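Local coordinates for protein probable Rab-related GTPase (Acanthamoeba polyphaga mimivirus, PDB 5XC5) that binds GTP with magnesium as a Rab-family small GTPase, probably hydrolyses the nucleotide, and may take part in protein transport, at residues I8-S13 with L57-T62; F86-R91 with N119-D124. The protein carries 1 engineered substitution. One frame throughout, in Å; residues are numbered along the deposited sequence.

Contact 1. Residues I8-S13 with L57-T62; sequences IILIGS and LNIWDT
The carbonyl oxygen L10 O is gripped twice by T62: OG1 donates to it at 2.7 Å, in the carbonyl plane and on a lone pair, while T62 N adds a weak bond at 3.4 Å. This is where two parallel neighbours of the Ras-type G-domain sheet, strands 6-12 and 54-61, run out into the loops that hold the phosphates. Upstream, the pairing is regular: I8 N bonds to N58 O, W60 N to I8 O, and L10 N to W60 O, the last at 3.0 Å. Between them, I59 CA approaches I8 O at 3.2 Å as a CA-H...O contact.

I8, L10, I59 and D61 share one face of the sheet, covered by helices 18-26 and 154-169. The tightest apolar touch here is L10 CD1 against I59 CG2 at 3.6 Å, the two side chains crossing obliquely. D61 OD2 accepts a hydrogen bond from OG of S19, itself a ligand of the magnesium ion. On the opposite face, I9 CG2 lies 4.0 Å from W60 CB. With chi1 at 69°, T62 OG1 sits between its own backbone N and carbonyl carbon, placed to meet L10 O; it also accepts from a water at 2.8 Å, and that water takes the N-H of G12.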
# COMPACT_ATOMS: atom_id res chain seq x y z
N ILE A 8 9.24 -2.89 -3.05
CA ILE A 8 8.04 -2.36 -2.41
C ILE A 8 6.91 -3.34 -2.72
O ILE A 8 6.71 -3.70 -3.88
CB ILE A 8 7.66 -0.98 -2.97
CG1 ILE A 8 8.88 -0.05 -3.08
CG2 ILE A 8 6.50 -0.36 -2.17
CD1 ILE A 8 9.52 0.28 -1.77
N ILE A 9 6.17 -3.75 -1.69
CA ILE A 9 4.98 -4.58 -1.91
C ILE A 9 3.74 -3.83 -1.45
O ILE A 9 3.77 -3.05 -0.49
CB ILE A 9 5.06 -5.96 -1.23
CG1 ILE A 9 5.11 -5.84 0.29
CG2 ILE A 9 6.22 -6.78 -1.79
CD1 ILE A 9 5.05 -7.17 1.01
N LEU A 10 2.62 -4.10 -2.12
CA LEU A 10 1.30 -3.65 -1.69
C LEU A 10 0.54 -4.87 -1.20
O LEU A 10 0.40 -5.85 -1.95
CB LEU A 10 0.51 -2.98 -2.81
CG LEU A 10 1.05 -1.64 -3.27
CD1 LEU A 10 2.07 -1.84 -4.36
CD2 LEU A 10 -0.10 -0.73 -3.72
N ILE A 11 0.07 -4.81 0.04
CA ILE A 11 -0.74 -5.87 0.63
C ILE A 11 -1.98 -5.24 1.26
O ILE A 11 -2.02 -4.05 1.55
CB ILE A 11 0.04 -6.72 1.66
CG1 ILE A 11 0.40 -5.87 2.88
CG2 ILE A 11 1.31 -7.30 1.04
CD1 ILE A 11 1.25 -6.62 3.93
N GLY A 12 -3.00 -6.06 1.44
CA GLY A 12 -4.28 -5.60 1.96
C GLY A 12 -5.39 -6.46 1.40
O GLY A 12 -5.22 -7.21 0.45
N SER A 13 -6.56 -6.35 2.03
CA SER A 13 -7.65 -7.26 1.71
C SER A 13 -8.21 -6.96 0.32
O SER A 13 -7.93 -5.93 -0.29
CB SER A 13 -8.71 -7.19 2.79
OG SER A 13 -8.13 -7.69 3.98
N LEU A 57 12.11 1.79 -7.99
CA LEU A 57 11.11 1.09 -7.20
C LEU A 57 10.76 -0.20 -7.93
O LEU A 57 10.34 -0.17 -9.09
CB LEU A 57 9.86 1.95 -7.02
CG LEU A 57 10.09 3.32 -6.36
CD1 LEU A 57 8.79 4.08 -6.25
CD2 LEU A 57 10.72 3.16 -5.00
N ASN A 58 10.93 -1.34 -7.24
CA ASN A 58 10.56 -2.65 -7.76
C ASN A 58 9.30 -3.06 -6.99
O ASN A 58 9.37 -3.43 -5.81
CB ASN A 58 11.71 -3.64 -7.53
CG ASN A 58 12.92 -3.32 -8.39
OD1 ASN A 58 12.79 -2.80 -9.50
ND2 ASN A 58 14.11 -3.65 -7.89
N ILE A 59 8.15 -2.97 -7.66
CA ILE A 59 6.84 -2.98 -7.01
C ILE A 59 6.13 -4.29 -7.32
O ILE A 59 5.99 -4.66 -8.49
CB ILE A 59 6.00 -1.80 -7.49
CG1 ILE A 59 6.71 -0.48 -7.18
CG2 ILE A 59 4.61 -1.85 -6.86
CD1 ILE A 59 6.12 0.72 -7.88
N TRP A 60 5.65 -4.97 -6.28
CA TRP A 60 4.84 -6.17 -6.41
C TRP A 60 3.44 -5.87 -5.86
O TRP A 60 3.30 -5.48 -4.70
CB TRP A 60 5.46 -7.34 -5.66
CG TRP A 60 6.64 -7.96 -6.35
CD1 TRP A 60 7.96 -7.73 -6.08
CD2 TRP A 60 6.61 -8.93 -7.40
NE1 TRP A 60 8.75 -8.49 -6.92
CE2 TRP A 60 7.94 -9.23 -7.74
CE3 TRP A 60 5.57 -9.55 -8.11
CZ2 TRP A 60 8.27 -10.14 -8.75
CZ3 TRP A 60 5.90 -10.45 -9.11
CH2 TRP A 60 7.24 -10.74 -9.42
N ASP A 61 2.44 -6.04 -6.71
CA ASP A 61 1.03 -5.85 -6.38
C ASP A 61 0.45 -7.23 -6.11
O ASP A 61 0.43 -8.08 -7.00
CB ASP A 61 0.35 -5.20 -7.59
CG ASP A 61 -1.14 -5.01 -7.40
OD1 ASP A 61 -1.59 -4.98 -6.23
OD2 ASP A 61 -1.85 -4.88 -8.43
N THR A 62 -0.00 -7.48 -4.88
CA THR A 62 -0.35 -8.83 -4.45
C THR A 62 -1.85 -9.01 -4.29
O THR A 62 -2.62 -8.05 -4.26
CB THR A 62 0.35 -9.20 -3.13
OG1 THR A 62 -0.21 -8.43 -2.06
CG2 THR A 62 1.84 -8.94 -3.19
O HOH W 1 -2.34 -8.48 -0.28

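Contact 2. Residues F86-R91 with N119-D124; sequences FDVTDR and NKIDID. With GTP (guanosine-5'-triphosphate), chain B.
F86 O takes the N-H of N119 at 2.8 Å, and N119 O in turn takes the N-H of V88 at 3.0 Å; both bonds are backbone to backbone. They join the ends of parallel strands 81-87 and 113-119 just where the second passes into the guanine-recognising NKxD motif of small GTPases, N119 to D122.

The charged contact is between D87 and K120, whose side chains cross at a slant. CG of D87 is anti to the backbone N (chi1 171°), which brings OD2 to K120 NZ in a salt bridge, although at 3.2 Å the hydrogen bond is weak. NZ also bonds to G15 O of the phosphate-binding loop and to O4' of the GTP ribose. The other carboxylate oxygen, D87 OD1, turns back on its own segment: T89 N closes an Asx turn on it, and T89 OG1 reaches it at 2.8 Å from the same face of the carboxylate plane. These two bonds fix the rotation of the group that meets the lysine.

Within 119-124, the hydrogen bonds to the base come from D122. OD1 accepts from GTP N1 at 2.7 Å in a nearly straight bond (172°), and OD2 from GTP N2 at 2.9 Å, a pairing that reads the guanine edge. N119 OD1 lies 3.7 Å from GTP O6, while its ND2 bonds to V16 O and OG of S151, tying the motif to the phosphate-binding loop.

Among the apolar contacts, T89 and I123 meet tip to tip, CG2 to CG2 at 3.6 Å, and V88 CG2 packs against the carbonyl oxygens of N119 and K120. The extended chain of K120 runs between D87 and the purine, spreading over one face of the base with its CG 3.5 Å from GTP C6.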
# COMPACT_ATOMS: atom_id res chain seq x y z
N PHE A 86 -6.23 -0.29 3.00
CA PHE A 86 -7.58 -0.67 3.37
C PHE A 86 -8.57 0.36 2.81
O PHE A 86 -8.19 1.41 2.31
CB PHE A 86 -7.74 -0.85 4.89
CG PHE A 86 -7.79 0.45 5.66
CD1 PHE A 86 -6.62 1.07 6.07
CD2 PHE A 86 -9.02 1.03 5.98
CE1 PHE A 86 -6.66 2.25 6.79
CE2 PHE A 86 -9.06 2.23 6.69
CZ PHE A 86 -7.87 2.84 7.08
N ASP A 87 -9.85 0.02 2.90
CA ASP A 87 -10.94 0.83 2.36
C ASP A 87 -11.66 1.45 3.56
O ASP A 87 -12.09 0.73 4.46
CB ASP A 87 -11.86 -0.12 1.58
CG ASP A 87 -13.18 0.47 1.11
OD1 ASP A 87 -13.61 1.56 1.55
OD2 ASP A 87 -13.82 -0.23 0.29
N VAL A 88 -11.76 2.79 3.57
CA VAL A 88 -12.33 3.49 4.73
C VAL A 88 -13.78 3.11 5.01
O VAL A 88 -14.26 3.32 6.13
CB VAL A 88 -12.16 5.02 4.65
CG1 VAL A 88 -10.70 5.41 4.74
CG2 VAL A 88 -12.81 5.56 3.38
N THR A 89 -14.50 2.57 4.02
CA THR A 89 -15.88 2.12 4.23
C THR A 89 -15.97 0.65 4.61
O THR A 89 -17.07 0.18 4.91
CB THR A 89 -16.75 2.34 2.99
OG1 THR A 89 -16.35 1.44 1.94
CG2 THR A 89 -16.65 3.76 2.48
N ASP A 90 -14.87 -0.08 4.54
CA ASP A 90 -14.85 -1.54 4.70
C ASP A 90 -14.19 -1.80 6.05
O ASP A 90 -12.96 -1.86 6.16
CB ASP A 90 -14.09 -2.16 3.53
CG ASP A 90 -14.11 -3.68 3.54
OD1 ASP A 90 -14.39 -4.29 4.59
OD2 ASP A 90 -13.80 -4.25 2.48
N ARG A 91 -15.02 -1.97 7.09
CA ARG A 91 -14.50 -2.10 8.44
C ARG A 91 -13.61 -3.33 8.59
O ARG A 91 -12.56 -3.28 9.24
CB ARG A 91 -15.67 -2.19 9.42
CG ARG A 91 -15.23 -2.31 10.85
CD ARG A 91 -14.53 -1.04 11.28
NE ARG A 91 -13.73 -1.22 12.48
CZ ARG A 91 -13.36 -0.24 13.29
NH1 ARG A 91 -12.63 -0.50 14.36
NH2 ARG A 91 -13.74 1.01 13.04
N ASN A 119 -7.67 4.19 1.98
CA ASN A 119 -8.06 4.45 0.60
C ASN A 119 -9.57 4.64 0.48
O ASN A 119 -10.35 4.32 1.38
CB ASN A 119 -7.60 3.31 -0.31
CG ASN A 119 -7.51 3.72 -1.77
OD1 ASN A 119 -7.25 4.87 -2.08
ND2 ASN A 119 -7.70 2.77 -2.67
N LYS A 120 -9.95 5.18 -0.68
CA LYS A 120 -11.34 5.46 -1.07
C LYS A 120 -11.91 6.68 -0.34
O LYS A 120 -13.12 6.77 -0.12
CB LYS A 120 -12.28 4.25 -1.00
CG LYS A 120 -11.69 3.01 -1.65
CD LYS A 120 -12.75 2.01 -2.00
CE LYS A 120 -12.14 0.70 -2.54
NZ LYS A 120 -13.23 -0.29 -2.88
N ILE A 121 -11.05 7.64 0.01
CA ILE A 121 -11.50 8.83 0.72
C ILE A 121 -12.49 9.67 -0.08
O ILE A 121 -13.13 10.55 0.49
CB ILE A 121 -10.31 9.67 1.23
CG1 ILE A 121 -9.54 10.30 0.05
CG2 ILE A 121 -9.43 8.84 2.13
CD1 ILE A 121 -8.30 11.09 0.46
N ASP A 122 -12.60 9.44 -1.39
CA ASP A 122 -13.59 10.14 -2.20
C ASP A 122 -15.01 9.81 -1.77
O ASP A 122 -15.91 10.62 -2.00
CB ASP A 122 -13.41 9.77 -3.68
CG ASP A 122 -13.47 8.27 -3.91
OD1 ASP A 122 -12.50 7.58 -3.53
OD2 ASP A 122 -14.48 7.77 -4.46
N ILE A 123 -15.23 8.64 -1.16
CA ILE A 123 -16.56 8.27 -0.71
C ILE A 123 -17.02 9.23 0.38
O ILE A 123 -16.22 9.67 1.22
CB ILE A 123 -16.54 6.81 -0.23
CG1 ILE A 123 -16.21 5.88 -1.40
CG2 ILE A 123 -17.87 6.44 0.44
CD1 ILE A 123 -16.04 4.43 -1.02
N ASP A 124 -18.30 9.57 0.36
CA ASP A 124 -18.90 10.46 1.34
C ASP A 124 -18.45 10.09 2.75
O ASP A 124 -18.50 8.93 3.14
CB ASP A 124 -20.42 10.34 1.24
CG ASP A 124 -20.95 10.78 -0.10
OD1 ASP A 124 -20.18 11.39 -0.87
OD2 ASP A 124 -22.14 10.51 -0.39
PG GTP B . -7.52 -7.50 -5.04
O1G GTP B . -6.55 -7.59 -6.20
O2G GTP B . -8.72 -8.39 -5.23
O3G GTP B . -6.85 -7.74 -3.70
O3B GTP B . -8.20 -6.01 -4.97
PB GTP B . -7.44 -4.58 -5.07
O1B GTP B . -6.29 -4.65 -6.05
O2B GTP B . -7.05 -4.12 -3.69
O3A GTP B . -8.59 -3.54 -5.52
PA GTP B . -8.83 -2.99 -7.03
O1A GTP B . -7.74 -1.98 -7.41
O2A GTP B . -9.05 -4.17 -8.01
O5' GTP B . -10.20 -2.14 -6.81
C5' GTP B . -11.40 -2.78 -6.42
C4' GTP B . -12.59 -1.89 -6.80
O4' GTP B . -12.52 -0.72 -6.00
C3' GTP B . -12.58 -1.43 -8.25
O3' GTP B . -13.91 -1.42 -8.76
C2' GTP B . -12.06 -0.02 -8.17
O2' GTP B . -12.52 0.80 -9.22
C1' GTP B . -12.56 0.44 -6.82
N9 GTP B . -11.66 1.46 -6.28
C8 GTP B . -10.29 1.44 -6.22
N7 GTP B . -9.85 2.57 -5.64
C5 GTP B . -10.93 3.33 -5.33
C6 GTP B . -11.07 4.57 -4.73
O6 GTP B . -10.11 5.26 -4.34
N1 GTP B . -12.35 5.05 -4.57
C2 GTP B . -13.46 4.34 -4.96
N2 GTP B . -14.66 4.88 -4.76
N3 GTP B . -13.34 3.10 -5.55
C4 GTP B . -12.08 2.63 -5.73

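Contact 1 and contact 2 serve opposite ends of one bound GTP. Both reach the same sheet, where strand 6-12 of the first is the neighbour of strand 81-87 of the second; their centres are 19 Å apart and their nearest atoms about 6 Å, without touching. Residues 8-13 with 57-62 end at the triphosphate: the D61 side chain comes within about 4 Å of the magnesium ion and about 5 Å of the nucleotide. In contact 2 the base and ribose are held by 119-124, with 86-91 behind, and the side chain of N119 is about 10 Å from the magnesium ion. The phosphate-binding loop that follows G12 bridges the two, meeting the guanine-recognising motif of contact 2.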